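Local coordinates for protein STN1 (Saccharomyces cerevisiae, PDB 3KEY), which helps regulate telomere length and protect chromosome ends, restraining telomerase loading through its interaction with CDC13, at residues Leu90-Tyr98 against His120-Ile130; Lys7-Leu15 against Asp137-Arg145. All coordinates share one frame; numbering follows the deposited sequence.

Contact 1 lies within the second winged helix-turn-helix domain, whereas contact 2 joins the first domain to the second. Both are partly buried and reach the surface at exposed residues. Contact 1 is mainly leucine, proline and tyrosine packing, with a single water bridging the segments and no direct hydrogen bond between them. Contact 2 sits nearer the middle of the chain yet is more polar: a lysine-aspartate salt bridge, three waters and an arginine flank a small apolar patch. The two use different helices but touch each other. Helix 90-108, which supplies one side of contact 1, turns Leu92 and Phe96 towards contact 2, where they pack on Met11, Leu15 and Cys142.

Contact 1 (Leu90-Tyr98 against His120-Ile130); sequences LPLKNLFEY and HVQEKLHLPYI
Leu95, Pro91 and Tyr98 on the first helix of the second winged helix-turn-helix domain pack against Val121, Leu125, Leu127 and Ile130, an apolar helix-to-helix contact that carries on into the loop after helix 118-125. The axes of 90-98 and 120-125 cross steeply, at 117°, and stand 11.2 Å apart, a gap filled by side chains. Leu95 is at the middle of it. With CG anti to its carbonyl carbon (chi1 -78°), its CD2 branch is carried across to CD1 of Leu125, 3.4 Å away, and to CG1 of Val121 at 3.8 Å. Ile130 is a further neighbour of this leucine, but the modelled fit of their methyls is doubtful, and the exact place of Leu95 CD2 with it. Leu127 comes in from the loop to put CD1 4.0 Å from Leu95 CG. The other branch of Leu127 lies 3.9 Å from Pro91 CB, the two side chains crossing at about a right angle.

About one helical turn beyond Leu95, Tyr98 reaches its ring across to the second helix, chi1 179° placing CG opposite the backbone N. CG of Lys124 lies at the edge of this ring, 3.6 Å from CE2, before the lysine chain bends at chi2 and leads its amine away. Val121 CG2 approaches the phenol end obliquely, 3.6 Å from OH. Beside the apolar patch, a water accepts from Asn94 ND2 and donates to Leu125 O, a polar link between the segments.

Behind this layer, Val121 and Ile130 also touch Ile135 of helix 132-149, and Gln122 NE2 donates to Ile130 O, tying the loop back to its helix. Packing of the first helix against the helix and turn that precede helix 132-149 belongs to the three-helix core of a winged helix-turn-helix domain.

Contact 2 (Lys7-Leu15 against Asp137-Arg145); sequences KSNLMLILL and DVFKECLKR
Lys7 reaches across to Asp137 in a salt bridge, NZ donating to OD2 at 2.9 Å and meeting that oxygen nearly along its C-O axis. The lysine chain runs extended until a bend at chi3 (69°) brings the amine round, and it crosses the aspartate at about a right angle. Gln74 gives the same NZ a second, weak hydrogen bond. Beside the bridge, Ser8 OG works through water: one molecule, 3.1 Å from Asp137 OD2, donates to that oxygen and also bonds the hydroxyl, so OD2 is gripped by both amine and water. A second water bonds Ser8 OG and donates only weakly to Asp137 O.

At the far end, Arg145, extended from CG to NE, brings its guanidinium to Leu12 and Leu15. A water at its edge, in plane, donates to Leu12 O at 2.8 Å and accepts weakly from NH2. Leu12 CD2 lies 3.6 Å from that NH2, with Leu15 CD2 also near, both obliquely placed. Arg145 NE stands 3.7 Å from Glu141 OE1, a long salt bridge that probably helps keep this buried acid charged.

Between these polar ends, the axes of 7-15 and 137-145 cross at -70°, 11.4 Å apart. Here Leu12 CD2 settles 3.5 Å from Glu141 CG, while Met11, bent at its last torsion, slides past the same glutamate.

Salt bridge, bridging waters and leucine methyls lying against charged groups thus join the two winged helix-turn-helix domains. Their relative placing probably depends on directed polar links as well as on apolar burial.

Contact 1 (Leu90-Tyr98 against His120-Ile130)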
loop_
_atom_site.group_PDB
_atom_site.type_symbol
_atom_site.label_atom_id
_atom_site.label_comp_id
_atom_site.label_asym_id
_atom_site.label_seq_id
_atom_site.Cartn_x
_atom_site.Cartn_y
_atom_site.Cartn_z
ATOM N N LEU A 90 10.382 -1.293 -6.656
ATOM C CA LEU A 90 11.345 -1.174 -5.559
ATOM C C LEU A 90 10.931 -0.206 -4.451
ATOM O O LEU A 90 11.212 -0.447 -3.278
ATOM C CB LEU A 90 12.719 -0.779 -6.096
ATOM C CG LEU A 90 13.433 -1.856 -6.913
ATOM C CD1 LEU A 90 14.824 -1.358 -7.314
ATOM C CD2 LEU A 90 13.542 -3.131 -6.091
ATOM N N PRO A 91 10.279 0.911 -4.804
ATOM C CA PRO A 91 9.867 1.845 -3.749
ATOM C C PRO A 91 8.950 1.141 -2.742
ATOM O O PRO A 91 9.099 1.279 -1.516
ATOM C CB PRO A 91 9.121 2.926 -4.524
ATOM C CG PRO A 91 9.869 2.962 -5.838
ATOM C CD PRO A 91 10.064 1.491 -6.144
ATOM N N LEU A 92 7.998 0.385 -3.287
ATOM C CA LEU A 92 7.018 -0.346 -2.494
ATOM C C LEU A 92 7.667 -1.386 -1.593
ATOM O O LEU A 92 7.382 -1.463 -0.388
ATOM C CB LEU A 92 6.007 -1.034 -3.421
ATOM C CG LEU A 92 4.906 -1.851 -2.741
ATOM C CD1 LEU A 92 4.155 -0.972 -1.751
ATOM C CD2 LEU A 92 3.957 -2.412 -3.793
ATOM N N LYS A 93 8.534 -2.198 -2.181
ATOM C CA LYS A 93 9.213 -3.233 -1.427
ATOM C C LYS A 93 10.181 -2.664 -0.391
ATOM O O LYS A 93 10.337 -3.239 0.689
ATOM C CB LYS A 93 9.918 -4.181 -2.391
ATOM C CG LYS A 93 8.931 -4.834 -3.330
ATOM C CD LYS A 93 9.572 -5.823 -4.273
ATOM C CE LYS A 93 8.486 -6.532 -5.057
ATOM N NZ LYS A 93 9.033 -7.668 -5.820
ATOM N N ASN A 94 10.829 -1.542 -0.709
ATOM C CA ASN A 94 11.734 -0.919 0.249
ATOM C C ASN A 94 10.934 -0.283 1.397
ATOM O O ASN A 94 11.399 -0.247 2.536
ATOM C CB ASN A 94 12.602 0.154 -0.415
ATOM C CG ASN A 94 13.632 -0.433 -1.361
ATOM O OD1 ASN A 94 14.118 -1.543 -1.156
ATOM N ND2 ASN A 94 13.980 0.319 -2.396
ATOM N N LEU A 95 9.746 0.235 1.092
ATOM C CA LEU A 95 8.901 0.853 2.116
ATOM C C LEU A 95 8.431 -0.212 3.098
ATOM O O LEU A 95 8.386 0.018 4.306
ATOM C CB LEU A 95 7.687 1.541 1.480
ATOM C CG LEU A 95 7.982 2.899 0.846
ATOM C CD1 LEU A 95 6.816 3.370 -0.025
ATOM C CD2 LEU A 95 8.277 3.895 1.958
ATOM N N PHE A 96 8.093 -1.386 2.572
ATOM C CA PHE A 96 7.649 -2.484 3.414
ATOM C C PHE A 96 8.785 -2.984 4.299
ATOM O O PHE A 96 8.566 -3.293 5.468
ATOM C CB PHE A 96 7.095 -3.624 2.559
ATOM C CG PHE A 96 5.601 -3.680 2.543
ATOM C CD1 PHE A 96 4.912 -4.391 3.521
ATOM C CD2 PHE A 96 4.877 -2.982 1.580
ATOM C CE1 PHE A 96 3.520 -4.409 3.549
ATOM C CE2 PHE A 96 3.480 -2.987 1.594
ATOM C CZ PHE A 96 2.799 -3.704 2.581
ATOM N N GLU A 97 9.990 -3.077 3.745
ATOM C CA GLU A 97 11.134 -3.520 4.534
ATOM C C GLU A 97 11.338 -2.521 5.666
ATOM O O GLU A 97 11.471 -2.904 6.830
ATOM C CB GLU A 97 12.396 -3.596 3.673
ATOM C CG GLU A 97 12.686 -4.982 3.115
ATOM C CD GLU A 97 13.950 -5.024 2.267
ATOM O OE1 GLU A 97 14.986 -4.461 2.698
ATOM O OE2 GLU A 97 13.905 -5.628 1.172
ATOM N N TYR A 98 11.350 -1.234 5.315
ATOM C CA TYR A 98 11.519 -0.172 6.300
ATOM C C TYR A 98 10.487 -0.279 7.445
ATOM O O TYR A 98 10.848 -0.226 8.625
ATOM C CB TYR A 98 11.402 1.180 5.596
ATOM C CG TYR A 98 11.539 2.389 6.496
ATOM C CD1 TYR A 98 10.458 2.851 7.254
ATOM C CD2 TYR A 98 12.744 3.092 6.567
ATOM C CE1 TYR A 98 10.575 3.990 8.057
ATOM C CE2 TYR A 98 12.875 4.229 7.363
ATOM C CZ TYR A 98 11.789 4.675 8.103
ATOM O OH TYR A 98 11.910 5.817 8.867
ATOM N N HIS A 120 11.876 11.755 7.305
ATOM C CA HIS A 120 12.897 10.743 7.588
ATOM C C HIS A 120 12.764 9.568 6.622
ATOM O O HIS A 120 13.759 9.047 6.110
ATOM C CB HIS A 120 12.785 10.239 9.038
ATOM C CG HIS A 120 13.158 11.268 10.058
ATOM N ND1 HIS A 120 13.216 10.997 11.410
ATOM C CD2 HIS A 120 13.471 12.580 9.928
ATOM C CE1 HIS A 120 13.544 12.095 12.066
ATOM N NE2 HIS A 120 13.704 13.072 11.188
ATOM N N VAL A 121 11.530 9.150 6.371
ATOM C CA VAL A 121 11.294 8.048 5.454
ATOM C C VAL A 121 11.716 8.439 4.038
ATOM O O VAL A 121 12.311 7.634 3.322
ATOM C CB VAL A 121 9.812 7.654 5.419
ATOM C CG1 VAL A 121 9.605 6.532 4.407
ATOM C CG2 VAL A 121 9.348 7.239 6.808
ATOM N N GLN A 122 11.396 9.667 3.637
ATOM C CA GLN A 122 11.749 10.146 2.302
ATOM C C GLN A 122 13.265 10.203 2.107
ATOM O O GLN A 122 13.777 9.819 1.053
ATOM C CB GLN A 122 11.144 11.532 2.054
ATOM C CG GLN A 122 9.645 11.582 2.299
ATOM C CD GLN A 122 9.048 12.958 2.092
ATOM O OE1 GLN A 122 9.581 13.958 2.572
ATOM N NE2 GLN A 122 7.920 13.013 1.387
ATOM N N GLU A 123 13.971 10.668 3.135
ATOM C CA GLU A 123 15.432 10.786 3.107
ATOM C C GLU A 123 16.124 9.425 3.144
ATOM O O GLU A 123 17.070 9.177 2.397
ATOM C CB GLU A 123 15.906 11.633 4.297
ATOM C CG GLU A 123 17.394 11.931 4.325
ATOM C CD GLU A 123 17.857 12.686 3.090
ATOM O OE1 GLU A 123 17.240 13.720 2.751
ATOM O OE2 GLU A 123 18.839 12.245 2.462
ATOM N N LYS A 124 15.639 8.548 4.017
ATOM C CA LYS A 124 16.194 7.208 4.192
ATOM C C LYS A 124 16.111 6.326 2.947
ATOM O O LYS A 124 17.032 5.563 2.655
ATOM C CB LYS A 124 15.466 6.498 5.338
ATOM C CG LYS A 124 15.916 5.066 5.584
ATOM C CD LYS A 124 17.352 5.034 6.078
ATOM C CE LYS A 124 17.786 3.617 6.396
ATOM N NZ LYS A 124 19.135 3.597 7.013
ATOM N N LEU A 125 15.004 6.424 2.220
ATOM C CA LEU A 125 14.808 5.589 1.040
ATOM C C LEU A 125 14.924 6.356 -0.272
ATOM O O LEU A 125 14.737 5.787 -1.346
ATOM C CB LEU A 125 13.434 4.912 1.121
ATOM C CG LEU A 125 13.097 4.171 2.423
ATOM C CD1 LEU A 125 11.674 3.625 2.346
ATOM C CD2 LEU A 125 14.083 3.049 2.651
ATOM N N HIS A 126 15.231 7.645 -0.179
ATOM C CA HIS A 126 15.350 8.507 -1.351
ATOM C C HIS A 126 14.069 8.453 -2.179
ATOM O O HIS A 126 14.102 8.226 -3.387
ATOM C CB HIS A 126 16.553 8.096 -2.208
ATOM C CG HIS A 126 17.821 7.953 -1.428
ATOM N ND1 HIS A 126 18.219 6.758 -0.867
ATOM C CD2 HIS A 126 18.751 8.868 -1.062
ATOM C CE1 HIS A 126 19.338 6.942 -0.188
ATOM N NE2 HIS A 126 19.680 8.214 -0.291
ATOM N N LEU A 127 12.942 8.667 -1.505
ATOM C CA LEU A 127 11.627 8.655 -2.138
ATOM C C LEU A 127 10.885 9.945 -1.804
ATOM O O LEU A 127 10.048 9.975 -0.900
ATOM C CB LEU A 127 10.816 7.456 -1.641
ATOM C CG LEU A 127 11.401 6.079 -1.967
ATOM C CD1 LEU A 127 10.542 4.987 -1.356
ATOM C CD2 LEU A 127 11.473 5.910 -3.478
ATOM N N PRO A 128 11.174 11.031 -2.540
ATOM C CA PRO A 128 10.533 12.336 -2.317
ATOM C C PRO A 128 9.004 12.356 -2.470
ATOM O O PRO A 128 8.321 13.158 -1.828
ATOM C CB PRO A 128 11.197 13.236 -3.362
ATOM C CG PRO A 128 12.517 12.563 -3.628
ATOM C CD PRO A 128 12.150 11.109 -3.642
ATOM N N TYR A 129 8.477 11.473 -3.314
ATOM C CA TYR A 129 7.040 11.444 -3.587
ATOM C C TYR A 129 6.179 10.657 -2.613
ATOM O O TYR A 129 4.952 10.642 -2.743
ATOM C CB TYR A 129 6.789 10.925 -5.008
ATOM C CG TYR A 129 7.411 11.767 -6.105
ATOM C CD1 TYR A 129 7.425 11.318 -7.425
ATOM C CD2 TYR A 129 8.002 13.004 -5.827
ATOM C CE1 TYR A 129 8.016 12.076 -8.442
ATOM C CE2 TYR A 129 8.597 13.771 -6.839
ATOM C CZ TYR A 129 8.599 13.296 -8.142
ATOM O OH TYR A 129 9.187 14.025 -9.149
ATOM N N ILE A 130 6.794 9.996 -1.640
ATOM C CA ILE A 130 5.986 9.240 -0.695
ATOM C C ILE A 130 5.177 10.220 0.151
ATOM O O ILE A 130 5.680 11.267 0.559
ATOM C CB ILE A 130 6.855 8.346 0.205
ATOM C CG1 ILE A 130 5.958 7.418 1.015
ATOM C CG2 ILE A 130 7.715 9.192 1.125
ATOM C CD1 ILE A 130 6.725 6.498 1.921
HETATM O O HOH W 1 14.025 3.149 -2.247
#

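Contact 2 (Lys7-Leu15 against Asp137-Arg145)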
loop_
_atom_site.group_PDB
_atom_site.type_symbol
_atom_site.label_atom_id
_atom_site.label_comp_id
_atom_site.label_asym_id
_atom_site.label_seq_id
_atom_site.Cartn_x
_atom_site.Cartn_y
_atom_site.Cartn_z
ATOM N N LYS A 7 -7.344 -0.366 -3.703
ATOM C CA LYS A 7 -5.990 0.136 -3.887
ATOM C C LYS A 7 -4.977 -0.714 -3.109
ATOM O O LYS A 7 -3.946 -1.107 -3.654
ATOM C CB LYS A 7 -5.913 1.593 -3.422
ATOM C CG LYS A 7 -4.539 2.226 -3.546
ATOM C CD LYS A 7 -4.485 3.545 -2.799
ATOM C CE LYS A 7 -4.559 3.315 -1.295
ATOM N NZ LYS A 7 -4.658 4.587 -0.530
ATOM N N SER A 8 -5.264 -0.994 -1.837
ATOM C CA SER A 8 -4.349 -1.797 -1.032
ATOM C C SER A 8 -4.314 -3.265 -1.475
ATOM O O SER A 8 -3.320 -3.950 -1.260
ATOM C CB SER A 8 -4.684 -1.673 0.464
ATOM O OG SER A 8 -4.176 -0.451 1.004
ATOM N N ASN A 9 -5.386 -3.751 -2.095
ATOM C CA ASN A 9 -5.378 -5.128 -2.595
ATOM C C ASN A 9 -4.393 -5.196 -3.776
ATOM O O ASN A 9 -3.636 -6.161 -3.913
ATOM C CB ASN A 9 -6.773 -5.565 -3.058
ATOM C CG ASN A 9 -7.657 -6.026 -1.903
ATOM O OD1 ASN A 9 -7.197 -6.709 -0.984
ATOM N ND2 ASN A 9 -8.937 -5.670 -1.958
ATOM N N LEU A 10 -4.408 -4.171 -4.626
ATOM C CA LEU A 10 -3.486 -4.123 -5.754
ATOM C C LEU A 10 -2.083 -3.940 -5.187
ATOM O O LEU A 10 -1.129 -4.547 -5.671
ATOM C CB LEU A 10 -3.820 -2.964 -6.702
ATOM C CG LEU A 10 -2.803 -2.759 -7.835
ATOM C CD1 LEU A 10 -2.668 -4.042 -8.653
ATOM C CD2 LEU A 10 -3.231 -1.599 -8.715
ATOM N N MET A 11 -1.965 -3.104 -4.157
ATOM C CA MET A 11 -0.670 -2.875 -3.525
ATOM C C MET A 11 -0.069 -4.205 -3.048
ATOM O O MET A 11 1.109 -4.483 -3.285
ATOM C CB MET A 11 -0.804 -1.913 -2.335
ATOM C CG MET A 11 0.515 -1.699 -1.582
ATOM S SD MET A 11 0.359 -0.640 -0.119
ATOM C CE MET A 11 -0.529 -1.754 1.019
ATOM N N LEU A 12 -0.882 -5.032 -2.394
ATOM C CA LEU A 12 -0.406 -6.323 -1.895
ATOM C C LEU A 12 -0.004 -7.275 -3.018
ATOM O O LEU A 12 0.897 -8.098 -2.848
ATOM C CB LEU A 12 -1.475 -6.988 -1.017
ATOM C CG LEU A 12 -1.763 -6.315 0.329
ATOM C CD1 LEU A 12 -2.839 -7.102 1.061
ATOM C CD2 LEU A 12 -0.492 -6.250 1.166
ATOM N N ILE A 13 -0.672 -7.173 -4.160
ATOM C CA ILE A 13 -0.343 -8.027 -5.294
ATOM C C ILE A 13 1.039 -7.614 -5.806
ATOM O O ILE A 13 1.919 -8.454 -6.022
ATOM C CB ILE A 13 -1.392 -7.874 -6.418
ATOM C CG1 ILE A 13 -2.742 -8.422 -5.934
ATOM C CG2 ILE A 13 -0.914 -8.576 -7.682
ATOM C CD1 ILE A 13 -3.880 -8.271 -6.929
ATOM N N LEU A 14 1.232 -6.310 -5.974
ATOM C CA LEU A 14 2.508 -5.788 -6.451
ATOM C C LEU A 14 3.643 -6.172 -5.508
ATOM O O LEU A 14 4.720 -6.570 -5.951
ATOM C CB LEU A 14 2.428 -4.266 -6.593
ATOM C CG LEU A 14 1.440 -3.820 -7.673
ATOM C CD1 LEU A 14 1.295 -2.314 -7.679
ATOM C CD2 LEU A 14 1.925 -4.312 -9.018
ATOM N N LEU A 15 3.394 -6.076 -4.208
ATOM C CA LEU A 15 4.408 -6.418 -3.218
ATOM C C LEU A 15 4.854 -7.877 -3.348
ATOM O O LEU A 15 6.039 -8.180 -3.211
ATOM C CB LEU A 15 3.873 -6.164 -1.807
ATOM C CG LEU A 15 4.836 -6.465 -0.652
ATOM C CD1 LEU A 15 6.031 -5.521 -0.711
ATOM C CD2 LEU A 15 4.108 -6.311 0.678
ATOM N N ASP A 137 -0.764 3.323 4.887
ATOM C CA ASP A 137 -1.222 2.035 4.383
ATOM C C ASP A 137 -0.146 0.961 4.469
ATOM O O ASP A 137 -0.454 -0.203 4.700
ATOM C CB ASP A 137 -1.775 2.163 2.956
ATOM C CG ASP A 137 -3.084 2.955 2.916
ATOM O OD1 ASP A 137 -3.777 2.996 3.959
ATOM O OD2 ASP A 137 -3.427 3.528 1.859
ATOM N N VAL A 138 1.118 1.336 4.307
ATOM C CA VAL A 138 2.169 0.332 4.412
ATOM C C VAL A 138 2.249 -0.181 5.858
ATOM O O VAL A 138 2.291 -1.394 6.094
ATOM C CB VAL A 138 3.546 0.893 3.964
ATOM C CG1 VAL A 138 4.652 -0.129 4.254
ATOM C CG2 VAL A 138 3.505 1.201 2.468
ATOM N N PHE A 139 2.241 0.736 6.822
ATOM C CA PHE A 139 2.311 0.334 8.225
ATOM C C PHE A 139 1.082 -0.460 8.674
ATOM O O PHE A 139 1.214 -1.412 9.445
ATOM C CB PHE A 139 2.543 1.550 9.140
ATOM C CG PHE A 139 4.005 1.922 9.282
ATOM C CD1 PHE A 139 4.633 2.719 8.330
ATOM C CD2 PHE A 139 4.763 1.415 10.339
ATOM C CE1 PHE A 139 5.999 3.008 8.424
ATOM C CE2 PHE A 139 6.128 1.695 10.447
ATOM C CZ PHE A 139 6.749 2.493 9.486
ATOM N N LYS A 140 -0.105 -0.093 8.187
ATOM C CA LYS A 140 -1.309 -0.842 8.546
ATOM C C LYS A 140 -1.167 -2.312 8.124
ATOM O O LYS A 140 -1.454 -3.225 8.907
ATOM C CB LYS A 140 -2.553 -0.231 7.887
ATOM C CG LYS A 140 -3.104 0.994 8.616
ATOM C CD LYS A 140 -4.361 1.548 7.947
ATOM C CE LYS A 140 -4.985 2.669 8.786
ATOM N NZ LYS A 140 -6.195 3.247 8.118
ATOM N N GLU A 141 -0.726 -2.538 6.889
ATOM C CA GLU A 141 -0.540 -3.895 6.384
ATOM C C GLU A 141 0.513 -4.678 7.179
ATOM O O GLU A 141 0.311 -5.849 7.504
ATOM C CB GLU A 141 -0.139 -3.870 4.910
ATOM C CG GLU A 141 -1.235 -4.311 3.979
ATOM C CD GLU A 141 -1.962 -5.552 4.489
ATOM O OE1 GLU A 141 -1.324 -6.621 4.689
ATOM O OE2 GLU A 141 -3.178 -5.449 4.696
ATOM N N CYS A 142 1.641 -4.043 7.473
ATOM C CA CYS A 142 2.684 -4.709 8.246
ATOM C C CYS A 142 2.190 -5.027 9.654
ATOM O O CYS A 142 2.410 -6.125 10.159
ATOM C CB CYS A 142 3.933 -3.836 8.325
ATOM S SG CYS A 142 4.751 -3.646 6.742
ATOM N N LEU A 143 1.519 -4.069 10.286
ATOM C CA LEU A 143 1.011 -4.285 11.638
ATOM C C LEU A 143 -0.021 -5.404 11.649
ATOM O O LEU A 143 -0.067 -6.209 12.581
ATOM C CB LEU A 143 0.422 -2.981 12.198
ATOM C CG LEU A 143 1.504 -1.963 12.597
ATOM C CD1 LEU A 143 0.915 -0.577 12.835
ATOM C CD2 LEU A 143 2.207 -2.472 13.862
ATOM N N LYS A 144 -0.836 -5.462 10.601
ATOM C CA LYS A 144 -1.858 -6.498 10.476
ATOM C C LYS A 144 -1.156 -7.866 10.440
ATOM O O LYS A 144 -1.557 -8.806 11.132
ATOM C CB LYS A 144 -2.661 -6.256 9.193
ATOM C CG LYS A 144 -3.848 -7.176 8.950
ATOM C CD LYS A 144 -4.662 -6.682 7.734
ATOM C CE LYS A 144 -5.798 -7.644 7.375
ATOM N NZ LYS A 144 -6.694 -7.140 6.279
ATOM N N ARG A 145 -0.089 -7.963 9.649
ATOM C CA ARG A 145 0.667 -9.212 9.545
ATOM C C ARG A 145 1.395 -9.546 10.841
ATOM O O ARG A 145 1.459 -10.707 11.239
ATOM C CB ARG A 145 1.700 -9.131 8.419
ATOM C CG ARG A 145 1.100 -8.959 7.047
ATOM C CD ARG A 145 2.185 -8.819 5.990
ATOM N NE ARG A 145 1.619 -8.826 4.647
ATOM C CZ ARG A 145 2.340 -8.833 3.535
ATOM N NH1 ARG A 145 3.665 -8.831 3.603
ATOM N NH2 ARG A 145 1.735 -8.864 2.356
HETATM O O HOH W 2 -3.807 -0.500 3.870
HETATM O O HOH W 3 -6.186 2.099 1.557
HETATM O O HOH W 4 1.802 -9.521 -0.622
#